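Local coordinates for protein trilobed Protease (Pyrococcus furiosus, PDB 2GOP) that forms the seven-bladed, open-Velcro beta-propeller domain of a protease and probably helps control which substrates reach its catalytic part, at residues A[25-30]-A[334-339]; A[211-216]-A[247-252]; A[98-103]-A[116-121]; A[277-282]-A[286-291]. All blocks are in the same frame, centred on the assembly; numbering follows the deposited sequence.

Contact 1: A[25-30]-A[334-339]; sequences ELVAYV and KQLTDY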
loop_
_atom_site.group_PDB
_atom_site.type_symbol
_atom_site.label_atom_id
_atom_site.label_comp_id
_atom_site.label_asym_id
_atom_site.label_seq_id
_atom_site.Cartn_x
_atom_site.Cartn_y
_atom_site.Cartn_z
ATOM N N GLU A 25 21.655 15.425 21.463
ATOM C CA GLU A 25 20.769 16.140 22.380
ATOM C C GLU A 25 19.803 17.053 21.619
ATOM O O GLU A 25 19.139 17.906 22.214
ATOM C CB GLU A 25 21.593 16.941 23.397
ATOM C CG GLU A 25 22.362 16.066 24.398
ATOM C CD GLU A 25 21.596 15.807 25.690
ATOM O OE1 GLU A 25 20.361 15.600 25.643
ATOM O OE2 GLU A 25 22.237 15.801 26.759
ATOM N N LEU A 26 19.721 16.855 20.307
ATOM C CA LEU A 26 18.776 17.587 19.465
ATOM C C LEU A 26 17.577 16.728 19.091
ATOM O O LEU A 26 17.710 15.534 18.806
ATOM C CB LEU A 26 19.454 18.071 18.178
ATOM C CG LEU A 26 20.511 19.169 18.337
ATOM C CD1 LEU A 26 21.070 19.560 16.979
ATOM C CD2 LEU A 26 19.945 20.390 19.060
ATOM N N VAL A 27 16.403 17.352 19.096
ATOM C CA VAL A 27 15.227 16.776 18.466
ATOM C C VAL A 27 14.760 17.776 17.419
ATOM O O VAL A 27 14.996 18.979 17.553
ATOM C CB VAL A 27 14.100 16.472 19.479
ATOM C CG1 VAL A 27 14.607 15.517 20.551
ATOM C CG2 VAL A 27 13.569 17.748 20.109
ATOM N N ALA A 28 14.137 17.272 16.360
ATOM C CA ALA A 28 13.479 18.124 15.376
ATOM C C ALA A 28 12.186 17.483 14.907
ATOM O O ALA A 28 11.984 16.265 15.036
ATOM C CB ALA A 28 14.390 18.406 14.179
ATOM N N TYR A 29 11.317 18.325 14.361
ATOM C CA TYR A 29 10.024 17.896 13.857
ATOM C C TYR A 29 9.435 18.969 12.967
ATOM O O TYR A 29 9.910 20.108 12.947
ATOM C CB TYR A 29 9.059 17.586 15.012
ATOM C CG TYR A 29 8.894 18.708 16.000
ATOM C CD1 TYR A 29 9.798 18.874 17.044
ATOM C CD2 TYR A 29 7.831 19.613 15.895
ATOM C CE1 TYR A 29 9.655 19.887 17.954
ATOM C CE2 TYR A 29 7.683 20.641 16.804
ATOM C CZ TYR A 29 8.598 20.771 17.831
ATOM O OH TYR A 29 8.463 21.782 18.748
ATOM N N VAL A 30 8.385 18.596 12.241
ATOM C CA VAL A 30 7.662 19.534 11.406
ATOM C C VAL A 30 6.413 20.007 12.168
ATOM O O VAL A 30 5.636 19.196 12.683
ATOM C CB VAL A 30 7.268 18.908 10.040
ATOM C CG1 VAL A 30 6.512 19.908 9.198
ATOM C CG2 VAL A 30 8.506 18.427 9.299
ATOM N N LYS A 334 8.838 11.947 29.022
ATOM C CA LYS A 334 8.723 13.383 29.272
ATOM C C LYS A 334 8.035 14.027 28.070
ATOM O O LYS A 334 8.353 13.705 26.928
ATOM C CB LYS A 334 10.099 14.010 29.484
ATOM C CG LYS A 334 10.819 13.480 30.712
ATOM C CD LYS A 334 11.933 14.404 31.195
ATOM C CE LYS A 334 12.432 13.978 32.579
ATOM N NZ LYS A 334 13.327 14.995 33.221
ATOM N N GLN A 335 7.080 14.915 28.327
ATOM C CA GLN A 335 6.412 15.641 27.259
ATOM C C GLN A 335 7.222 16.879 26.905
ATOM O O GLN A 335 7.544 17.684 27.787
ATOM C CB GLN A 335 5.005 16.040 27.679
ATOM C CG GLN A 335 4.165 16.571 26.525
ATOM C CD GLN A 335 2.703 16.735 26.877
ATOM O OE1 GLN A 335 2.214 16.162 27.852
ATOM N NE2 GLN A 335 1.990 17.521 26.073
ATOM N N LEU A 336 7.533 17.044 25.618
ATOM C CA LEU A 336 8.337 18.180 25.157
ATOM C C LEU A 336 7.542 19.329 24.548
ATOM O O LEU A 336 7.986 20.476 24.605
ATOM C CB LEU A 336 9.385 17.723 24.143
ATOM C CG LEU A 336 10.536 16.887 24.685
ATOM C CD1 LEU A 336 11.580 16.727 23.587
ATOM C CD2 LEU A 336 11.154 17.504 25.927
ATOM N N THR A 337 6.405 19.030 23.926
ATOM C CA THR A 337 5.578 20.068 23.306
ATOM C C THR A 337 4.174 20.074 23.901
ATOM O O THR A 337 3.694 19.058 24.398
ATOM C CB THR A 337 5.483 19.907 21.761
ATOM O OG1 THR A 337 4.788 18.699 21.435
ATOM C CG2 THR A 337 6.858 19.879 21.122
ATOM N N ASP A 338 3.529 21.236 23.856
ATOM C CA ASP A 338 2.137 21.371 24.292
ATOM C C ASP A 338 1.425 22.439 23.460
ATOM O O ASP A 338 0.655 23.241 23.978
ATOM C CB ASP A 338 2.071 21.681 25.791
ATOM C CG ASP A 338 2.815 22.960 26.174
ATOM O OD1 ASP A 338 3.472 23.574 25.313
ATOM O OD2 ASP A 338 2.739 23.355 27.352
ATOM N N TYR A 339 1.698 22.431 22.158
ATOM C CA TYR A 339 1.224 23.479 21.253
ATOM C C TYR A 339 -0.276 23.675 21.370
ATOM O O TYR A 339 -0.766 24.801 21.475
ATOM C CB TYR A 339 1.593 23.134 19.806
ATOM C CG TYR A 339 3.052 23.364 19.479
ATOM C CD1 TYR A 339 3.545 24.657 19.293
ATOM C CD2 TYR A 339 3.937 22.298 19.348
ATOM C CE1 TYR A 339 4.884 24.883 18.987
ATOM C CE2 TYR A 339 5.273 22.514 19.050
ATOM C CZ TYR A 339 5.744 23.808 18.868
ATOM O OH TYR A 339 7.067 24.024 18.566
#
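Tyr29 and Tyr339 meet head-on through their hydroxyls: Tyr29 OH lies 2.6 Å from Tyr339 OH in a hydrogen bond that either could donate. Each hydroxyl sits at the edge of the other ring, near its plane. The rings also approach carbon to carbon, with Tyr29 CE2 3.8 Å from Tyr339 CE2. Thr337 adds its methyl, CG2, which comes within 3.4 Å of Tyr29 OH at an oblique angle to that ring. Farther along, the branch ends of Val27 and Leu336 face one another, Val27 CG2 to Leu336 CD1, at a loose 4.1 Å. The backbone already aims Tyr29 at 334-339, and chi1 of 54° keeps the ring on that course. These residues join strand 26-35 of the first blade to the chain leaving strand 333-335, the last strand of the seventh. The two blades therefore meet here by side chains, with no shared strand, as expected of an open Velcro propeller. In the next shell, Glu325 OE1 binds both Thr337 OG1 and the backbone N of Tyr339, and Leu326 N also bonds Thr337 OG1, tying two contact residues to the neighbouring strand 325-329. Within 334-339 itself, Gln335 NE2 donates to Thr337 O at 2.8 Å, in the carbonyl plane, and closes the bend after the strand. Leu17 and Val46 of the first blade pack on Tyr339.

Contact 2: A[211-216]-A[247-252]; sequences EKMFEK and YIYDGK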
loop_
_atom_site.group_PDB
_atom_site.type_symbol
_atom_site.label_atom_id
_atom_site.label_comp_id
_atom_site.label_asym_id
_atom_site.label_seq_id
_atom_site.Cartn_x
_atom_site.Cartn_y
_atom_site.Cartn_z
ATOM N N GLU A 211 26.088 -5.998 -6.052
ATOM C CA GLU A 211 26.114 -7.416 -5.805
ATOM C C GLU A 211 24.735 -7.778 -5.298
ATOM O O GLU A 211 24.174 -7.053 -4.469
ATOM C CB GLU A 211 27.130 -7.683 -4.693
ATOM C CG GLU A 211 27.759 -9.011 -4.733
ATOM C CD GLU A 211 28.710 -9.243 -3.568
ATOM O OE1 GLU A 211 29.114 -8.274 -2.874
ATOM O OE2 GLU A 211 29.062 -10.405 -3.369
ATOM N N LYS A 212 24.182 -8.890 -5.760
ATOM C CA LYS A 212 22.877 -9.315 -5.266
ATOM C C LYS A 212 23.062 -10.015 -3.924
ATOM O O LYS A 212 23.929 -10.890 -3.786
ATOM C CB LYS A 212 22.169 -10.220 -6.273
ATOM C CG LYS A 212 20.774 -10.695 -5.826
ATOM C CD LYS A 212 19.752 -10.646 -6.957
ATOM C CE LYS A 212 20.157 -11.482 -8.156
ATOM N NZ LYS A 212 19.177 -11.442 -9.274
ATOM N N MET A 213 22.265 -9.611 -2.936
ATOM C CA MET A 213 22.261 -10.262 -1.622
ATOM C C MET A 213 21.094 -11.231 -1.503
ATOM O O MET A 213 21.237 -12.325 -0.923
ATOM C CB MET A 213 22.194 -9.223 -0.499
ATOM C CG MET A 213 23.515 -8.492 -0.259
ATOM S SD MET A 213 23.424 -7.287 1.095
ATOM C CE MET A 213 23.386 -8.337 2.529
ATOM N N PHE A 214 19.940 -10.833 -2.042
ATOM C CA PHE A 214 18.725 -11.641 -1.945
ATOM C C PHE A 214 17.972 -11.650 -3.262
ATOM O O PHE A 214 17.811 -10.608 -3.896
ATOM C CB PHE A 214 17.823 -11.126 -0.825
ATOM C CG PHE A 214 18.449 -11.210 0.530
ATOM C CD1 PHE A 214 18.530 -12.421 1.187
ATOM C CD2 PHE A 214 18.985 -10.079 1.140
ATOM C CE1 PHE A 214 19.113 -12.510 2.442
ATOM C CE2 PHE A 214 19.578 -10.158 2.390
ATOM C CZ PHE A 214 19.650 -11.377 3.038
ATOM N N GLU A 215 17.512 -12.836 -3.655
ATOM C CA GLU A 215 16.775 -13.039 -4.902
ATOM C C GLU A 215 15.323 -13.420 -4.620
ATOM O O GLU A 215 15.067 -14.384 -3.912
ATOM C CB GLU A 215 17.455 -14.148 -5.717
ATOM C CG GLU A 215 16.676 -14.626 -6.931
ATOM C CD GLU A 215 16.432 -13.544 -7.951
ATOM O OE1 GLU A 215 17.225 -12.580 -8.027
ATOM O OE2 GLU A 215 15.440 -13.663 -8.692
ATOM N N LYS A 216 14.383 -12.659 -5.175
ATOM C CA LYS A 216 12.957 -12.949 -5.043
ATOM C C LYS A 216 12.557 -13.321 -3.608
ATOM O O LYS A 216 12.164 -14.455 -3.323
ATOM C CB LYS A 216 12.546 -14.056 -6.017
ATOM C CG LYS A 216 11.052 -14.151 -6.224
ATOM C CD LYS A 216 10.680 -15.405 -7.004
ATOM C CE LYS A 216 9.196 -15.702 -6.871
ATOM N NZ LYS A 216 8.815 -16.903 -7.668
ATOM N N TYR A 247 12.575 -8.780 10.352
ATOM C CA TYR A 247 13.643 -9.764 10.272
ATOM C C TYR A 247 14.984 -9.058 10.351
ATOM O O TYR A 247 15.126 -7.895 9.927
ATOM C CB TYR A 247 13.570 -10.559 8.962
ATOM C CG TYR A 247 12.221 -11.166 8.681
ATOM C CD1 TYR A 247 11.233 -10.429 8.041
ATOM C CD2 TYR A 247 11.928 -12.467 9.073
ATOM C CE1 TYR A 247 9.986 -10.973 7.795
ATOM C CE2 TYR A 247 10.683 -13.028 8.832
ATOM C CZ TYR A 247 9.714 -12.279 8.191
ATOM O OH TYR A 247 8.468 -12.820 7.954
ATOM N N ILE A 248 15.965 -9.768 10.897
ATOM C CA ILE A 248 17.319 -9.259 10.999
ATOM C C ILE A 248 18.254 -10.149 10.212
ATOM O O ILE A 248 18.270 -11.358 10.435
ATOM C CB ILE A 248 17.807 -9.247 12.454
ATOM C CG1 ILE A 248 16.955 -8.314 13.309
ATOM C CG2 ILE A 248 19.285 -8.830 12.502
ATOM C CD1 ILE A 248 17.368 -8.321 14.771
ATOM N N TYR A 249 19.035 -9.539 9.307
ATOM C CA TYR A 249 20.139 -10.203 8.629
ATOM C C TYR A 249 21.492 -9.828 9.263
ATOM O O TYR A 249 21.876 -8.649 9.310
ATOM C CB TYR A 249 20.121 -9.908 7.120
ATOM C CG TYR A 249 21.261 -10.575 6.368
ATOM C CD1 TYR A 249 21.473 -11.963 6.474
ATOM C CD2 TYR A 249 22.142 -9.841 5.583
ATOM C CE1 TYR A 249 22.518 -12.589 5.829
ATOM C CE2 TYR A 249 23.210 -10.487 4.912
ATOM C CZ TYR A 249 23.376 -11.859 5.048
ATOM O OH TYR A 249 24.407 -12.523 4.423
ATOM N N ASP A 250 22.213 -10.848 9.729
ATOM C CA ASP A 250 23.471 -10.684 10.481
ATOM C C ASP A 250 24.728 -11.152 9.720
ATOM O O ASP A 250 25.817 -11.237 10.300
ATOM C CB ASP A 250 23.382 -11.469 11.798
ATOM C CG ASP A 250 23.087 -12.957 11.585
ATOM O OD1 ASP A 250 22.755 -13.371 10.435
ATOM O OD2 ASP A 250 23.167 -13.708 12.583
ATOM N N GLY A 251 24.570 -11.480 8.443
ATOM C CA GLY A 251 25.657 -12.073 7.650
ATOM C C GLY A 251 25.589 -13.592 7.582
ATOM O O GLY A 251 26.377 -14.218 6.856
ATOM N N LYS A 252 24.661 -14.191 8.336
ATOM C CA LYS A 252 24.538 -15.645 8.391
ATOM C C LYS A 252 23.164 -16.155 7.949
ATOM O O LYS A 252 23.056 -16.937 7.017
ATOM C CB LYS A 252 24.844 -16.132 9.799
ATOM C CG LYS A 252 26.262 -15.817 10.262
ATOM C CD LYS A 252 26.468 -16.406 11.649
ATOM C CE LYS A 252 27.850 -16.162 12.209
ATOM N NZ LYS A 252 27.955 -16.787 13.575
#
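Phe214 points its ring edge into one face of Tyr249, a T-shaped (edge-to-face) stack with planes at 82° and centroids 5.1 Å apart. Phe214 CZ stands above the centre of the tyrosine ring, and its nearest atom there is Tyr249 CG at 3.8 Å. Over the opposite face lies the backbone N of Gly251, so the phenol ring is sandwiched between the neighbouring blade and its own turn. In that turn Asp250 OD1 accepts from Lys252 N at 3.0 Å, an Asx turn, and also from Glu253 N. Met213 approaches Tyr249 obliquely, its chain bent at chi3 (73°); the gap from Met213 CE to Tyr249 CE2, 3.2 Å, is unusually short and doubtful in detail. A classic beta bulge against Ile202 brings the side chains of Met213 and Phe214 to the same side. The contact bridges the outer strand 209-217 of the fourth blade and strand 245-249 of the fifth. Lacking any polar bond between the two segments, it depends chiefly on the stacked rings, with a C-H edge directed at pi electrons.

Contact 3: A[98-103]-A[116-121]; sequences KKILEA and RKLLIV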
loop_
_atom_site.group_PDB
_atom_site.type_symbol
_atom_site.label_atom_id
_atom_site.label_comp_id
_atom_site.label_asym_id
_atom_site.label_seq_id
_atom_site.Cartn_x
_atom_site.Cartn_y
_atom_site.Cartn_z
ATOM N N LYS A 98 21.407 26.244 1.855
ATOM C CA LYS A 98 21.340 26.342 0.411
ATOM C C LYS A 98 20.620 25.153 -0.192
ATOM O O LYS A 98 20.608 24.059 0.378
ATOM C CB LYS A 98 22.747 26.422 -0.197
ATOM C CG LYS A 98 23.655 25.262 0.191
ATOM C CD LYS A 98 24.535 24.820 -0.974
ATOM C CE LYS A 98 25.712 23.969 -0.498
ATOM N NZ LYS A 98 25.378 23.066 0.641
ATOM N N LYS A 99 20.033 25.386 -1.361
ATOM C CA LYS A 99 19.459 24.334 -2.182
ATOM C C LYS A 99 20.613 23.525 -2.775
ATOM O O LYS A 99 21.557 24.102 -3.315
ATOM C CB LYS A 99 18.625 24.991 -3.282
ATOM C CG LYS A 99 18.023 24.083 -4.329
ATOM C CD LYS A 99 17.541 24.945 -5.502
ATOM C CE LYS A 99 16.884 24.119 -6.589
ATOM N NZ LYS A 99 16.475 24.981 -7.729
ATOM N N ILE A 100 20.554 22.198 -2.662
ATOM C CA ILE A 100 21.591 21.344 -3.251
ATOM C C ILE A 100 21.106 20.472 -4.408
ATOM O O ILE A 100 21.920 19.953 -5.168
ATOM C CB ILE A 100 22.275 20.459 -2.197
ATOM C CG1 ILE A 100 21.307 19.407 -1.633
ATOM C CG2 ILE A 100 22.857 21.327 -1.110
ATOM C CD1 ILE A 100 22.001 18.218 -0.941
ATOM N N LEU A 101 19.794 20.331 -4.559
ATOM C CA LEU A 101 19.231 19.450 -5.570
ATOM C C LEU A 101 17.780 19.791 -5.856
ATOM O O LEU A 101 17.056 20.249 -4.983
ATOM C CB LEU A 101 19.309 17.995 -5.097
ATOM C CG LEU A 101 18.807 16.937 -6.083
ATOM C CD1 LEU A 101 19.954 16.513 -6.989
ATOM C CD2 LEU A 101 18.208 15.768 -5.335
ATOM N N GLU A 102 17.377 19.537 -7.093
ATOM C CA GLU A 102 16.007 19.689 -7.547
ATOM C C GLU A 102 15.522 18.361 -8.131
ATOM O O GLU A 102 16.243 17.704 -8.891
ATOM C CB GLU A 102 15.947 20.780 -8.619
ATOM C CG GLU A 102 14.592 21.427 -8.767
ATOM C CD GLU A 102 14.620 22.649 -9.667
ATOM O OE1 GLU A 102 15.664 23.336 -9.712
ATOM O OE2 GLU A 102 13.592 22.926 -10.321
ATOM N N ALA A 103 14.307 17.967 -7.774
ATOM C CA ALA A 103 13.705 16.752 -8.318
ATOM C C ALA A 103 12.192 16.874 -8.342
ATOM O O ALA A 103 11.623 17.725 -7.676
ATOM C CB ALA A 103 14.126 15.537 -7.505
ATOM N N ARG A 116 28.559 13.670 6.416
ATOM C CA ARG A 116 29.088 14.369 5.246
ATOM C C ARG A 116 28.345 13.934 3.985
ATOM O O ARG A 116 27.918 14.785 3.195
ATOM C CB ARG A 116 30.595 14.120 5.138
ATOM C CG ARG A 116 31.231 14.545 3.851
ATOM C CD ARG A 116 32.655 13.998 3.732
ATOM N NE ARG A 116 32.869 13.460 2.389
ATOM C CZ ARG A 116 33.139 12.185 2.094
ATOM N NH1 ARG A 116 33.312 11.262 3.043
ATOM N NH2 ARG A 116 33.287 11.834 0.816
ATOM N N LYS A 117 28.171 12.625 3.795
ATOM C CA LYS A 117 27.413 12.127 2.644
ATOM C C LYS A 117 25.909 12.018 2.922
ATOM O O LYS A 117 25.478 11.641 4.023
ATOM C CB LYS A 117 27.950 10.781 2.175
ATOM C CG LYS A 117 29.428 10.822 1.774
ATOM C CD LYS A 117 29.860 9.559 1.030
ATOM C CE LYS A 117 29.828 8.292 1.898
ATOM N NZ LYS A 117 30.883 8.237 2.957
ATOM N N LEU A 118 25.127 12.305 1.886
ATOM C CA LEU A 118 23.683 12.344 1.971
ATOM C C LEU A 118 23.078 11.500 0.831
ATOM O O LEU A 118 23.401 11.708 -0.350
ATOM C CB LEU A 118 23.252 13.805 1.887
ATOM C CG LEU A 118 21.825 14.241 2.204
ATOM C CD1 LEU A 118 21.369 13.769 3.586
ATOM C CD2 LEU A 118 21.746 15.765 2.071
ATOM N N LEU A 119 22.247 10.519 1.192
ATOM C CA LEU A 119 21.549 9.676 0.215
ATOM C C LEU A 119 20.158 10.239 -0.042
ATOM O O LEU A 119 19.344 10.344 0.877
ATOM C CB LEU A 119 21.411 8.235 0.705
ATOM C CG LEU A 119 20.631 7.286 -0.239
ATOM C CD1 LEU A 119 21.372 7.131 -1.576
ATOM C CD2 LEU A 119 20.362 5.929 0.418
ATOM N N ILE A 120 19.904 10.591 -1.301
ATOM C CA ILE A 120 18.604 11.062 -1.754
ATOM C C ILE A 120 18.038 10.061 -2.754
ATOM O O ILE A 120 18.700 9.700 -3.736
ATOM C CB ILE A 120 18.721 12.436 -2.459
ATOM C CG1 ILE A 120 19.449 13.449 -1.558
ATOM C CG2 ILE A 120 17.332 12.966 -2.850
ATOM C CD1 ILE A 120 20.122 14.541 -2.317
ATOM N N VAL A 121 16.808 9.613 -2.506
ATOM C CA VAL A 121 16.096 8.757 -3.449
ATOM C C VAL A 121 14.797 9.453 -3.897
ATOM O O VAL A 121 14.048 9.997 -3.087
ATOM C CB VAL A 121 15.828 7.347 -2.866
ATOM C CG1 VAL A 121 15.169 6.459 -3.903
ATOM C CG2 VAL A 121 17.137 6.725 -2.368
#
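Leu101 and Ile120 meet tip to tip in a wholly apolar contact, Leu101 CD2 touching both Ile120 CD1 and Ile120 CG2 at 3.8 Å. Beside them Ile100 crosses Leu118, with Ile100 CD1 3.9 Å from Leu118 CD2; chi1 of 67° swings Ile100 CG1 and its terminal methyl toward that leucine. The same methyl grazes Ile120 CD1 at 4.4 Å, so Ile120 is shared by Ile100 and Leu101. A classic beta bulge against Ile87 turns Ile100 and Leu101 to the same side, toward the third blade. Among the ionic groups, Lys99 NZ approaches Glu102 OE1 from above the carboxylate plane at 2.7 Å in a salt bridge, while Glu102 OE2 is paired with Lys82. On the other segment Lys117 NZ is matched by Asp114 and Asp181. The two strands run almost parallel, 9° apart, with axes 10.1 Å from each other at closest approach: they are in stacked sheets, not neighbours in one. Strand 96-103 is the outer edge of the second blade, packed over the second strand, 117-123, of the third, where Ile120 also rests on strand 105-111 and Ile100 on Phe157 of strand 151-158.

Contact 4: A[277-282]-A[286-291]; sequences FTLFEE and NLYIWD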
loop_
_atom_site.group_PDB
_atom_site.type_symbol
_atom_site.label_atom_id
_atom_site.label_comp_id
_atom_site.label_asym_id
_atom_site.label_seq_id
_atom_site.Cartn_x
_atom_site.Cartn_y
_atom_site.Cartn_z
ATOM N N PHE A 277 10.228 -0.553 17.385
ATOM C CA PHE A 277 9.133 -0.745 16.457
ATOM C C PHE A 277 7.775 -0.504 17.085
ATOM O O PHE A 277 7.602 -0.599 18.294
ATOM C CB PHE A 277 9.182 -2.167 15.885
ATOM C CG PHE A 277 8.967 -3.225 16.914
ATOM C CD1 PHE A 277 10.019 -3.658 17.716
ATOM C CD2 PHE A 277 7.711 -3.782 17.105
ATOM C CE1 PHE A 277 9.817 -4.625 18.677
ATOM C CE2 PHE A 277 7.514 -4.751 18.082
ATOM C CZ PHE A 277 8.574 -5.164 18.864
ATOM N N THR A 278 6.819 -0.201 16.214
ATOM C CA THR A 278 5.438 0.003 16.621
ATOM C C THR A 278 4.598 -1.192 16.207
ATOM O O THR A 278 4.824 -1.806 15.159
ATOM C CB THR A 278 4.825 1.291 16.029
ATOM O OG1 THR A 278 4.891 1.250 14.601
ATOM C CG2 THR A 278 5.564 2.534 16.539
ATOM N N LEU A 279 3.642 -1.534 17.071
ATOM C CA LEU A 279 2.666 -2.595 16.826
ATOM C C LEU A 279 1.265 -2.007 16.870
ATOM O O LEU A 279 0.997 -1.121 17.682
ATOM C CB LEU A 279 2.775 -3.682 17.896
ATOM C CG LEU A 279 3.212 -5.093 17.512
ATOM C CD1 LEU A 279 4.330 -5.143 16.493
ATOM C CD2 LEU A 279 3.594 -5.822 18.798
ATOM N N PHE A 280 0.394 -2.497 15.987
ATOM C CA PHE A 280 -1.032 -2.177 15.994
ATOM C C PHE A 280 -1.753 -3.247 16.827
ATOM O O PHE A 280 -1.796 -4.416 16.433
ATOM C CB PHE A 280 -1.600 -2.166 14.576
ATOM C CG PHE A 280 -1.193 -0.965 13.759
ATOM C CD1 PHE A 280 0.129 -0.776 13.383
ATOM C CD2 PHE A 280 -2.138 -0.042 13.346
ATOM C CE1 PHE A 280 0.501 0.320 12.624
ATOM C CE2 PHE A 280 -1.777 1.057 12.587
ATOM C CZ PHE A 280 -0.453 1.240 12.223
ATOM N N GLU A 281 -2.312 -2.829 17.966
ATOM C CA GLU A 281 -2.903 -3.727 18.954
ATOM C C GLU A 281 -4.210 -3.151 19.476
ATOM O O GLU A 281 -4.190 -2.158 20.207
ATOM C CB GLU A 281 -1.981 -3.856 20.167
ATOM C CG GLU A 281 -0.662 -4.504 19.922
ATOM C CD GLU A 281 0.201 -4.507 21.169
ATOM O OE1 GLU A 281 0.559 -3.413 21.663
ATOM O OE2 GLU A 281 0.529 -5.605 21.650
ATOM N N GLU A 282 -5.335 -3.750 19.102
ATOM C CA GLU A 282 -6.621 -3.464 19.753
ATOM C C GLU A 282 -6.999 -1.977 19.785
ATOM O O GLU A 282 -7.448 -1.455 20.813
ATOM C CB GLU A 282 -6.602 -4.023 21.177
ATOM C CG GLU A 282 -6.416 -5.536 21.246
ATOM C CD GLU A 282 -7.734 -6.285 21.177
ATOM O OE1 GLU A 282 -8.436 -6.174 20.144
ATOM O OE2 GLU A 282 -8.070 -6.987 22.162
ATOM N N ASN A 286 1.367 1.017 19.663
ATOM C CA ASN A 286 2.298 1.064 20.772
ATOM C C ASN A 286 3.739 0.918 20.304
ATOM O O ASN A 286 3.985 0.264 19.309
ATOM C CB ASN A 286 1.952 -0.053 21.746
ATOM C CG ASN A 286 0.594 0.139 22.381
ATOM O OD1 ASN A 286 0.274 1.226 22.872
ATOM N ND2 ASN A 286 -0.221 -0.910 22.361
ATOM N N LEU A 287 4.678 1.523 21.036
ATOM C CA LEU A 287 6.106 1.482 20.713
ATOM C C LEU A 287 6.804 0.499 21.636
ATOM O O LEU A 287 6.642 0.578 22.871
ATOM C CB LEU A 287 6.733 2.865 20.921
ATOM C CG LEU A 287 7.854 3.444 20.042
ATOM C CD1 LEU A 287 8.688 4.419 20.889
ATOM C CD2 LEU A 287 8.753 2.436 19.335
ATOM N N TYR A 288 7.608 -0.387 21.046
ATOM C CA TYR A 288 8.353 -1.405 21.782
ATOM C C TYR A 288 9.827 -1.394 21.430
ATOM O O TYR A 288 10.240 -0.796 20.442
ATOM C CB TYR A 288 7.824 -2.805 21.435
ATOM C CG TYR A 288 6.431 -3.074 21.921
ATOM C CD1 TYR A 288 5.324 -2.788 21.119
ATOM C CD2 TYR A 288 6.211 -3.598 23.192
ATOM C CE1 TYR A 288 4.034 -3.026 21.577
ATOM C CE2 TYR A 288 4.916 -3.833 23.661
ATOM C CZ TYR A 288 3.842 -3.557 22.848
ATOM O OH TYR A 288 2.566 -3.784 23.320
ATOM N N ILE A 289 10.612 -2.093 22.246
ATOM C CA ILE A 289 11.999 -2.364 21.922
ATOM C C ILE A 289 12.211 -3.859 22.012
ATOM O O ILE A 289 11.676 -4.536 22.914
ATOM C CB ILE A 289 12.984 -1.600 22.854
ATOM C CG1 ILE A 289 14.430 -1.746 22.357
ATOM C CG2 ILE A 289 12.849 -2.071 24.307
ATOM C CD1 ILE A 289 15.456 -1.159 23.296
ATOM N N TRP A 290 12.982 -4.378 21.059
ATOM C CA TRP A 290 13.404 -5.766 21.075
ATOM C C TRP A 290 14.911 -5.836 21.256
ATOM O O TRP A 290 15.673 -5.121 20.585
ATOM C CB TRP A 290 12.995 -6.469 19.782
ATOM C CG TRP A 290 13.420 -7.892 19.735
ATOM C CD1 TRP A 290 12.707 -8.966 20.159
ATOM C CD2 TRP A 290 14.664 -8.402 19.240
ATOM N NE1 TRP A 290 13.419 -10.113 19.955
ATOM C CE2 TRP A 290 14.624 -9.799 19.388
ATOM C CE3 TRP A 290 15.798 -7.812 18.669
ATOM C CZ2 TRP A 290 15.682 -10.618 19.018
ATOM C CZ3 TRP A 290 16.851 -8.630 18.291
ATOM C CH2 TRP A 290 16.784 -10.022 18.469
ATOM N N ASP A 291 15.334 -6.691 22.182
ATOM C CA ASP A 291 16.752 -6.904 22.448
ATOM C C ASP A 291 17.052 -8.379 22.741
ATOM O O ASP A 291 18.028 -8.701 23.399
ATOM C CB ASP A 291 17.209 -5.993 23.601
ATOM C CG ASP A 291 16.664 -6.431 24.962
ATOM O OD1 ASP A 291 15.727 -7.269 25.018
ATOM O OD2 ASP A 291 17.177 -5.923 25.983
#
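Phe277 and Tyr288 form one hydrogen-bonded pair of the antiparallel beta hairpin 274-281/284-290, the two middle strands of the sixth propeller blade. Their backbones exchange two bonds, Phe277 N to Tyr288 O and, shorter, Tyr288 N to Phe277 O at 2.8 Å; Leu279 and Asn286 repeat the pattern. Packing is tightest on the sheet face that carries Phe277, Leu279, Asn286 and Tyr288. Here Tyr288 CB lies over one face of the Phe277 ring in a CH-pi contact, 3.9 Å from its centroid, while the two rings are slid apart and barely overlap. At the turn end Glu281 sends OE1 between two donors: Asn286 ND2 reaches it at 2.7 Å on the anti side of the carboxylate, and Tyr288 OH at 2.6 Å on the syn side. This double grip probably favours the charged carboxylate and fixes the amide's orientation, with Asn286 OD1 accepting from Gly300 N. The solvent side is looser: Glu282, entering the turn, is exposed, though Asp262 of the second subunit packs against it. At the other end the indole of Trp290 turns from Phe277 toward the fifth blade, and Trp290 CB makes the contact, 3.8 Å from Phe277 CE1 at the ring edge.

How the contacts relate
Contacts 1, 2 and 3 are seams between successive blades round the propeller ring, whereas contact 4 lies within one blade. Contact 1 brings together segments near the two chain ends, so the other three are nested inside the loop it closes; contacts 3, 2 and 4 follow one another in series. The centres of contacts 1 and 2 are about 36 Å apart, on opposite sides of the chain's centre, as are those of contacts 3 and 4, about 32 Å apart. Contacts 2 and 4 alone touch: Ile248 CD1 packs 3.6 Å from Trp290 CZ3, so the indole of the sixth blade meets the fifth.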